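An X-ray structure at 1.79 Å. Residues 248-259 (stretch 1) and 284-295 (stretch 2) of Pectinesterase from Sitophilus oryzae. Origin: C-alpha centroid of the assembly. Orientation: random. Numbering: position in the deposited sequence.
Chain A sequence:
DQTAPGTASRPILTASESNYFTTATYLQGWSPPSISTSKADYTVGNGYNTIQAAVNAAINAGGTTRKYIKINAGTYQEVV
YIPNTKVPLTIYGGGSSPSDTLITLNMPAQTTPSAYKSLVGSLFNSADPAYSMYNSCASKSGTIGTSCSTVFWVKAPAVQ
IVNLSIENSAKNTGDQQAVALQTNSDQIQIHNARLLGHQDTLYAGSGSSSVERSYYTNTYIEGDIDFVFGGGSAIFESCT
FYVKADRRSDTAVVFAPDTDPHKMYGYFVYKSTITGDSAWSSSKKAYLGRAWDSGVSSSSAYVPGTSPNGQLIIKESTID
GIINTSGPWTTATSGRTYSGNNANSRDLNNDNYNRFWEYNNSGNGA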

# COMPACT_ATOMS: atom_id res chain seq x y z
N ARG A 248 19.44 -3.03 0.84
CA ARG A 248 19.76 -4.36 0.35
C ARG A 248 19.75 -4.42 -1.15
O ARG A 248 19.01 -3.68 -1.81
N SER A 249 20.57 -5.32 -1.68
CA SER A 249 20.88 -5.35 -3.11
C SER A 249 21.08 -6.78 -3.60
O SER A 249 21.91 -7.03 -4.48
N ASP A 250 20.33 -7.71 -3.02
CA ASP A 250 20.36 -9.08 -3.47
C ASP A 250 19.08 -9.44 -4.21
O ASP A 250 19.16 -9.84 -5.36
N THR A 251 17.90 -9.25 -3.60
CA THR A 251 16.66 -9.87 -4.15
C THR A 251 15.28 -9.27 -3.81
O THR A 251 14.51 -9.85 -3.05
N ALA A 252 14.93 -8.15 -4.43
CA ALA A 252 13.75 -7.35 -4.08
C ALA A 252 12.43 -7.87 -4.66
O ALA A 252 12.43 -8.64 -5.62
N VAL A 253 11.30 -7.45 -4.07
CA VAL A 253 9.96 -7.79 -4.58
C VAL A 253 9.01 -6.62 -4.33
O VAL A 253 8.92 -6.14 -3.21
N VAL A 254 8.27 -6.17 -5.34
CA VAL A 254 7.43 -4.98 -5.16
C VAL A 254 6.11 -5.30 -4.47
O VAL A 254 5.88 -4.87 -3.31
N PHE A 255 5.24 -6.04 -5.16
CA PHE A 255 3.88 -6.32 -4.71
C PHE A 255 3.75 -7.66 -4.00
O PHE A 255 4.30 -8.66 -4.43
N ALA A 256 2.99 -7.66 -2.90
CA ALA A 256 2.65 -8.88 -2.17
C ALA A 256 1.17 -8.87 -1.78
O ALA A 256 0.83 -8.71 -0.63
N PRO A 257 0.28 -9.09 -2.76
CA PRO A 257 -1.15 -9.15 -2.45
C PRO A 257 -1.62 -10.44 -1.80
O PRO A 257 -1.10 -11.52 -2.14
N ASP A 258 -2.56 -10.32 -0.85
CA ASP A 258 -3.22 -11.48 -0.24
C ASP A 258 -4.72 -11.45 -0.55
O ASP A 258 -5.56 -11.90 0.23
N THR A 259 -5.03 -10.93 -1.73
CA THR A 259 -6.39 -10.83 -2.21
C THR A 259 -7.17 -12.12 -2.00
O THR A 259 -6.72 -13.22 -2.37
N LYS A 284 19.24 -7.14 -12.32
CA LYS A 284 17.99 -7.78 -12.76
C LYS A 284 17.43 -8.74 -11.71
O LYS A 284 16.74 -9.70 -12.05
N LYS A 285 17.71 -8.46 -10.43
CA LYS A 285 17.35 -9.33 -9.32
C LYS A 285 16.18 -8.77 -8.50
O LYS A 285 16.07 -9.06 -7.32
N ALA A 286 15.34 -7.94 -9.11
CA ALA A 286 14.10 -7.58 -8.48
C ALA A 286 12.95 -8.35 -9.14
O ALA A 286 12.99 -8.64 -10.36
N TYR A 287 11.94 -8.67 -8.34
CA TYR A 287 10.70 -9.24 -8.86
C TYR A 287 9.55 -8.26 -8.76
O TYR A 287 9.47 -7.46 -7.83
N LEU A 288 8.65 -8.33 -9.73
CA LEU A 288 7.45 -7.53 -9.69
C LEU A 288 6.53 -7.95 -8.53
O LEU A 288 5.84 -7.10 -7.95
N GLY A 289 6.50 -9.24 -8.19
CA GLY A 289 5.58 -9.67 -7.17
C GLY A 289 5.72 -11.09 -6.67
O GLY A 289 6.41 -11.92 -7.28
N ARG A 290 5.08 -11.33 -5.53
CA ARG A 290 4.85 -12.66 -5.01
C ARG A 290 3.55 -12.66 -4.21
O ARG A 290 3.12 -11.63 -3.70
N ALA A 291 2.94 -13.82 -4.08
CA ALA A 291 1.70 -13.93 -3.35
C ALA A 291 2.01 -13.87 -1.86
O ALA A 291 2.94 -14.55 -1.38
N TRP A 292 1.27 -13.01 -1.16
CA TRP A 292 1.24 -13.05 0.31
C TRP A 292 0.13 -14.02 0.66
O TRP A 292 -1.06 -13.71 0.55
N ASP A 293 0.55 -15.22 1.03
CA ASP A 293 -0.34 -16.32 1.32
C ASP A 293 -0.64 -16.25 2.83
O ASP A 293 -0.23 -17.14 3.60
N SER A 294 -1.32 -15.17 3.24
CA SER A 294 -1.59 -14.94 4.68
C SER A 294 -2.36 -16.09 5.31
O SER A 294 -3.35 -16.58 4.76
N GLY A 295 -1.87 -16.53 6.46
CA GLY A 295 -2.47 -17.63 7.22
C GLY A 295 -2.24 -19.01 6.65
O GLY A 295 -2.83 -19.97 7.14

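Neighbouring parallel strands are held in register by their backbones, and the side chains must then find room beside that ladder; the pairing of residues 248-259 with 284-295 in this pectinesterase is a compact example. At the exposed start, D250 (chi1 p) directs its CA-to-CB bond away from the partner, and the close approach here is made by K285: its CA-to-CB bond (chi1 m) points toward stretch 1, and its CB lies 3.1 Å from D250 O. T251, rotamer t, points sideways, yet its OG1 reaches the edge of the Y287 ring, 3.8 Å from Y287 CE2.

From here A252 and V253 take opposite faces, but V254 interrupts the alternation, and F255 comes out on the A252 face. A252 sets its methyl against that of A286, CB to CB 4.0 Å, while Y287 N donates to A252 O at 2.8 Å. V253 (t) turns to the other face of the sheet together with Y287 (m), its CG1 4.1 Å from Y287 CB. The same methyl lies 4.0 Å from R290 CG and 3.5 Å from G289 C, so one valine spans several residues of the partner. V254, also t, points sideways and brings its CB to 3.4 Å from L288 O, the carbonyl that accepts a hydrogen bond from F255 N at 3.0 Å. F255 (m) returns to the face of A252, and L288 O lies at the edge of its ring.

Further on, A256 CB meets W292 CB at 4.1 Å. P257 points away, but its ring still places CD 3.4 Å from R290 O, and its carbonyl O receives W292 N at 3.0 Å. The polar finish belongs to D258, rotamer p, which points toward stretch 2. Its OD2 sits over one face of the W292 indole (chi1 t) and accepts a 2.6 Å hydrogen bond from S294 OG (chi1 p), joining carboxylate, aromatic ring and hydroxyl in one cluster.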

# COMPACT_ATOMS: atom_id res chain seq x y z
CB ARG A 248 18.78 -5.36 0.94
CG ARG A 248 17.45 -4.74 1.34
CD ARG A 248 16.32 -5.72 1.23
NE ARG A 248 16.25 -6.23 -0.13
CZ ARG A 248 15.88 -7.46 -0.47
NH1 ARG A 248 15.53 -8.36 0.45
NH2 ARG A 248 15.88 -7.79 -1.74
CB SER A 249 22.15 -4.53 -3.35
OG SER A 249 23.21 -5.04 -2.57
CB ASP A 250 20.67 -10.06 -2.31
CG ASP A 250 19.51 -10.20 -1.31
OD1 ASP A 250 18.76 -9.22 -1.14
OD2 ASP A 250 19.36 -11.30 -0.71
CB THR A 251 16.61 -11.35 -3.72
OG1 THR A 251 15.45 -11.97 -4.29
CG2 THR A 251 16.59 -11.48 -2.20
CB ALA A 252 13.98 -5.93 -4.55
CB VAL A 253 9.35 -9.02 -3.91
CG1 VAL A 253 8.22 -9.57 -4.77
CG2 VAL A 253 10.39 -10.10 -3.63
CB VAL A 254 7.18 -4.29 -6.51
CG1 VAL A 254 6.27 -3.08 -6.34
CG2 VAL A 254 8.50 -3.89 -7.15
CB PHE A 255 2.91 -6.29 -5.90
CG PHE A 255 2.88 -4.97 -6.62
CD1 PHE A 255 2.12 -3.93 -6.15
CD2 PHE A 255 3.64 -4.77 -7.76
CE1 PHE A 255 2.10 -2.70 -6.81
CE2 PHE A 255 3.63 -3.56 -8.43
CZ PHE A 255 2.86 -2.53 -7.95
CB ALA A 256 3.55 -9.08 -0.94
CB PRO A 257 -1.84 -8.95 -3.82
CG PRO A 257 -0.76 -9.03 -4.84
CD PRO A 257 0.54 -9.40 -4.18
CB ASP A 258 -2.92 -11.58 1.27
CG ASP A 258 -3.69 -10.58 2.13
OD1 ASP A 258 -4.05 -9.48 1.66
OD2 ASP A 258 -3.87 -10.91 3.33
CB THR A 259 -6.41 -10.54 -3.72
OG1 THR A 259 -5.37 -9.61 -4.05
CG2 THR A 259 -7.77 -10.01 -4.12
CB LYS A 284 18.18 -8.51 -14.09
CG LYS A 284 18.80 -7.67 -15.19
CD LYS A 284 17.95 -6.45 -15.50
CE LYS A 284 17.99 -6.05 -16.97
NZ LYS A 284 19.13 -5.14 -17.29
CB LYS A 285 18.56 -9.54 -8.40
CG LYS A 285 19.69 -10.37 -9.01
CD LYS A 285 20.58 -11.03 -7.95
CE LYS A 285 21.60 -10.08 -7.31
NZ LYS A 285 22.32 -10.70 -6.16
CB ALA A 286 13.86 -6.09 -8.58
CB TYR A 287 10.36 -10.50 -8.14
CG TYR A 287 11.43 -11.56 -8.27
CD1 TYR A 287 11.46 -12.41 -9.36
CD2 TYR A 287 12.40 -11.71 -7.28
CE1 TYR A 287 12.43 -13.39 -9.48
CE2 TYR A 287 13.37 -12.69 -7.38
CZ TYR A 287 13.38 -13.52 -8.48
OH TYR A 287 14.34 -14.48 -8.57
CB LEU A 288 6.69 -7.65 -11.01
CG LEU A 288 7.37 -7.03 -12.23
CD1 LEU A 288 6.53 -7.28 -13.48
CD2 LEU A 288 7.64 -5.53 -12.05
CB ARG A 290 5.99 -13.12 -4.11
CG ARG A 290 6.13 -12.39 -2.79
CD ARG A 290 7.38 -12.89 -2.06
NE ARG A 290 7.63 -12.16 -0.82
CZ ARG A 290 8.38 -12.61 0.18
NH1 ARG A 290 9.00 -13.78 0.11
NH2 ARG A 290 8.51 -11.88 1.27
CB ALA A 291 1.01 -15.23 -3.70
CB TRP A 292 1.03 -11.68 0.95
CG TRP A 292 0.93 -11.75 2.48
CD1 TRP A 292 1.46 -12.71 3.31
CD2 TRP A 292 0.26 -10.80 3.33
NE1 TRP A 292 1.16 -12.41 4.64
CE2 TRP A 292 0.43 -11.25 4.66
CE3 TRP A 292 -0.45 -9.62 3.09
CZ2 TRP A 292 -0.11 -10.55 5.75
CZ3 TRP A 292 -0.99 -8.94 4.16
CH2 TRP A 292 -0.81 -9.40 5.47
CB ASP A 293 0.35 -17.67 0.94
CG ASP A 293 0.11 -18.08 -0.52
OD1 ASP A 293 -0.57 -17.33 -1.28
OD2 ASP A 293 0.60 -19.18 -0.89
CB SER A 294 -2.33 -13.62 4.95
OG SER A 294 -3.30 -13.35 3.96